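Local structure of cellulosomal scaffoldin adaptor protein B (Acetivibrio cellulolyticus, 4U3S) at residues A14-I20 with G117-K123. The protein is a cellulosomal adaptor scaffoldin, represented here by its third type II cohesin domain, a module that probably binds a type II dockerin in cellulosome assembly. Numbering follows the deposited sequence.
Sequences AEVGQII and GFKALQK
The carbonyl oxygen of Ala14 is gripped by two side-chain nitrogens: Lys123 NZ reaches Ala14 O in a weak bond of 3.4 Å, and Asn166 ND2 is the second donor. The lysine starts with CG anti to its backbone N (chi1 -178°) and bends at chi2, laying CD alongside the same oxygen. Its ammonium group also bonds weakly to Asn166 OD1; the Glu15 carboxylate does not touch it (OE2 to Lys123 NZ 5.9 Å), though its opposite charge may add weak attraction.

A type II turn from Glu15 to Gln18 is closed by Gln18 N to Glu15 O at 3.0 Å. Gly17, third in the turn, has positive phi (101°), where a CB would jam against Val16 O, the usual reason for glycine there. The extended Gln18 side chain carries OE1 back to the Glu15 N-H, which approaches 44° above the plane of that side-chain carbonyl, not along a lone pair. Two backbone bonds dock the turn on strand 111-120: Gly17 N to Ala120 O at 2.9 Å and Ala120 N to Gln18 O at 3.1 Å. Ala120 CB tucks against Glu15 O at 3.4 Å, both Val16 methyls rest on Leu121 O, and Lys119 runs CG and CD along Gly17.

Ile20 and Phe118 exchange two backbone bonds, the shorter Phe118 N to Ile20 O at 2.7 Å. Ile19 and Lys119 form the adjoining non-hydrogen-bonded pair, their side chains on one sheet face, those of Ile20 and Phe118 on the other. A turn thus leads into antiparallel strands 19-27 and 111-120 of the cohesin beta-sandwich.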
loop_
_atom_site.group_PDB
_atom_site.type_symbol
_atom_site.label_atom_id
_atom_site.label_comp_id
_atom_site.label_asym_id
_atom_site.label_seq_id
_atom_site.Cartn_x
_atom_site.Cartn_y
_atom_site.Cartn_z
ATOM N N ALA A 14 -4.930 1.596 32.343
ATOM C CA ALA A 14 -6.139 0.858 32.015
ATOM C C ALA A 14 -6.165 -0.510 32.685
ATOM O O ALA A 14 -5.178 -1.236 32.669
ATOM C CB ALA A 14 -6.268 0.705 30.505
ATOM N N GLU A 15 -7.299 -0.852 33.294
ATOM C CA GLU A 15 -7.528 -2.224 33.709
ATOM C C GLU A 15 -7.860 -3.111 32.519
ATOM O O GLU A 15 -8.297 -2.626 31.465
ATOM C CB GLU A 15 -8.681 -2.298 34.688
ATOM C CG GLU A 15 -8.291 -2.096 36.127
ATOM C CD GLU A 15 -9.487 -2.278 37.042
ATOM O OE1 GLU A 15 -10.564 -2.716 36.564
ATOM O OE2 GLU A 15 -9.373 -1.971 38.238
ATOM N N VAL A 16 -7.655 -4.410 32.712
ATOM C CA VAL A 16 -8.080 -5.436 31.764
ATOM C C VAL A 16 -9.551 -5.216 31.381
ATOM O O VAL A 16 -10.413 -5.133 32.257
ATOM C CB VAL A 16 -7.905 -6.844 32.364
ATOM C CG1 VAL A 16 -8.487 -7.922 31.457
ATOM C CG2 VAL A 16 -6.438 -7.116 32.654
ATOM N N GLY A 17 -9.818 -5.064 30.081
ATOM C CA GLY A 17 -11.174 -4.912 29.575
ATOM C C GLY A 17 -11.518 -3.472 29.258
ATOM O O GLY A 17 -12.509 -3.201 28.589
ATOM N N GLN A 18 -10.695 -2.543 29.738
ATOM C CA GLN A 18 -10.888 -1.124 29.458
ATOM C C GLN A 18 -10.241 -0.712 28.123
ATOM O O GLN A 18 -9.179 -1.211 27.784
ATOM C CB GLN A 18 -10.267 -0.332 30.584
ATOM C CG GLN A 18 -10.505 1.154 30.506
ATOM C CD GLN A 18 -9.980 1.858 31.737
ATOM O OE1 GLN A 18 -9.672 1.217 32.748
ATOM N NE2 GLN A 18 -9.872 3.182 31.659
ATOM N N ILE A 19 -10.877 0.213 27.399
ATOM C CA ILE A 19 -10.383 0.691 26.097
ATOM C C ILE A 19 -9.636 2.034 26.239
ATOM O O ILE A 19 -10.150 3.002 26.837
ATOM C CB ILE A 19 -11.543 0.833 25.084
ATOM C CG1 ILE A 19 -12.246 -0.524 24.908
ATOM C CG2 ILE A 19 -11.047 1.379 23.735
ATOM C CD1 ILE A 19 -13.451 -0.508 23.978
ATOM N N ILE A 20 -8.417 2.053 25.707
ATOM C CA ILE A 20 -7.601 3.243 25.547
ATOM C C ILE A 20 -7.733 3.710 24.098
ATOM O O ILE A 20 -7.617 2.898 23.178
ATOM C CB ILE A 20 -6.117 2.913 25.782
ATOM C CG1 ILE A 20 -5.911 2.404 27.206
ATOM C CG2 ILE A 20 -5.242 4.121 25.504
ATOM C CD1 ILE A 20 -4.572 1.720 27.364
ATOM N N GLY A 117 -8.386 2.057 18.848
ATOM C CA GLY A 117 -8.704 1.656 20.206
ATOM C C GLY A 117 -7.791 0.519 20.624
ATOM O O GLY A 117 -7.406 -0.305 19.803
ATOM N N PHE A 118 -7.418 0.481 21.897
ATOM C CA PHE A 118 -6.686 -0.651 22.461
ATOM C C PHE A 118 -7.350 -1.112 23.767
ATOM O O PHE A 118 -7.460 -0.341 24.735
ATOM C CB PHE A 118 -5.238 -0.283 22.731
ATOM C CG PHE A 118 -4.414 -0.091 21.482
ATOM C CD1 PHE A 118 -4.051 -1.183 20.696
ATOM C CD2 PHE A 118 -3.991 1.172 21.089
ATOM C CE1 PHE A 118 -3.281 -1.013 19.548
ATOM C CE2 PHE A 118 -3.245 1.340 19.946
ATOM C CZ PHE A 118 -2.864 0.246 19.187
ATOM N N LYS A 119 -7.799 -2.360 23.798
ATOM C CA LYS A 119 -8.377 -2.928 25.010
ATOM C C LYS A 119 -7.292 -3.702 25.724
ATOM O O LYS A 119 -6.573 -4.492 25.117
ATOM C CB LYS A 119 -9.553 -3.839 24.686
ATOM C CG LYS A 119 -10.129 -4.481 25.925
ATOM C CD LYS A 119 -11.101 -5.586 25.600
ATOM C CE LYS A 119 -12.458 -5.037 25.228
ATOM N NZ LYS A 119 -13.452 -6.135 25.295
ATOM N N ALA A 120 -7.142 -3.447 27.014
ATOM C CA ALA A 120 -6.134 -4.134 27.803
ATOM C C ALA A 120 -6.498 -5.596 28.043
ATOM O O ALA A 120 -7.608 -5.911 28.470
ATOM C CB ALA A 120 -5.914 -3.411 29.122
ATOM N N LEU A 121 -5.564 -6.482 27.725
ATOM C CA LEU A 121 -5.699 -7.914 27.985
ATOM C C LEU A 121 -4.979 -8.255 29.265
ATOM O O LEU A 121 -5.412 -9.132 29.997
ATOM C CB LEU A 121 -5.075 -8.731 26.853
ATOM C CG LEU A 121 -5.614 -8.410 25.458
ATOM C CD1 LEU A 121 -4.846 -9.194 24.404
ATOM C CD2 LEU A 121 -7.108 -8.704 25.383
ATOM N N GLN A 122 -3.852 -7.581 29.497
ATOM C CA GLN A 122 -3.099 -7.704 30.736
ATOM C C GLN A 122 -2.797 -6.315 31.251
ATOM O O GLN A 122 -2.814 -5.337 30.503
ATOM C CB GLN A 122 -1.763 -8.400 30.521
ATOM C CG GLN A 122 -1.779 -9.747 29.822
ATOM C CD GLN A 122 -0.356 -10.277 29.663
ATOM O OE1 GLN A 122 0.341 -10.522 30.653
ATOM N NE2 GLN A 122 0.091 -10.426 28.429
ATOM N N LYS A 123 -2.458 -6.256 32.528
ATOM C CA LYS A 123 -2.239 -5.009 33.232
ATOM C C LYS A 123 -0.823 -4.417 33.053
ATOM O O LYS A 123 -0.612 -3.242 33.339
ATOM C CB LYS A 123 -2.529 -5.264 34.719
ATOM C CG LYS A 123 -2.408 -4.070 35.638
ATOM C CD LYS A 123 -3.309 -2.931 35.207
ATOM C CE LYS A 123 -3.282 -1.830 36.248
ATOM N NZ LYS A 123 -4.154 -0.710 35.836
#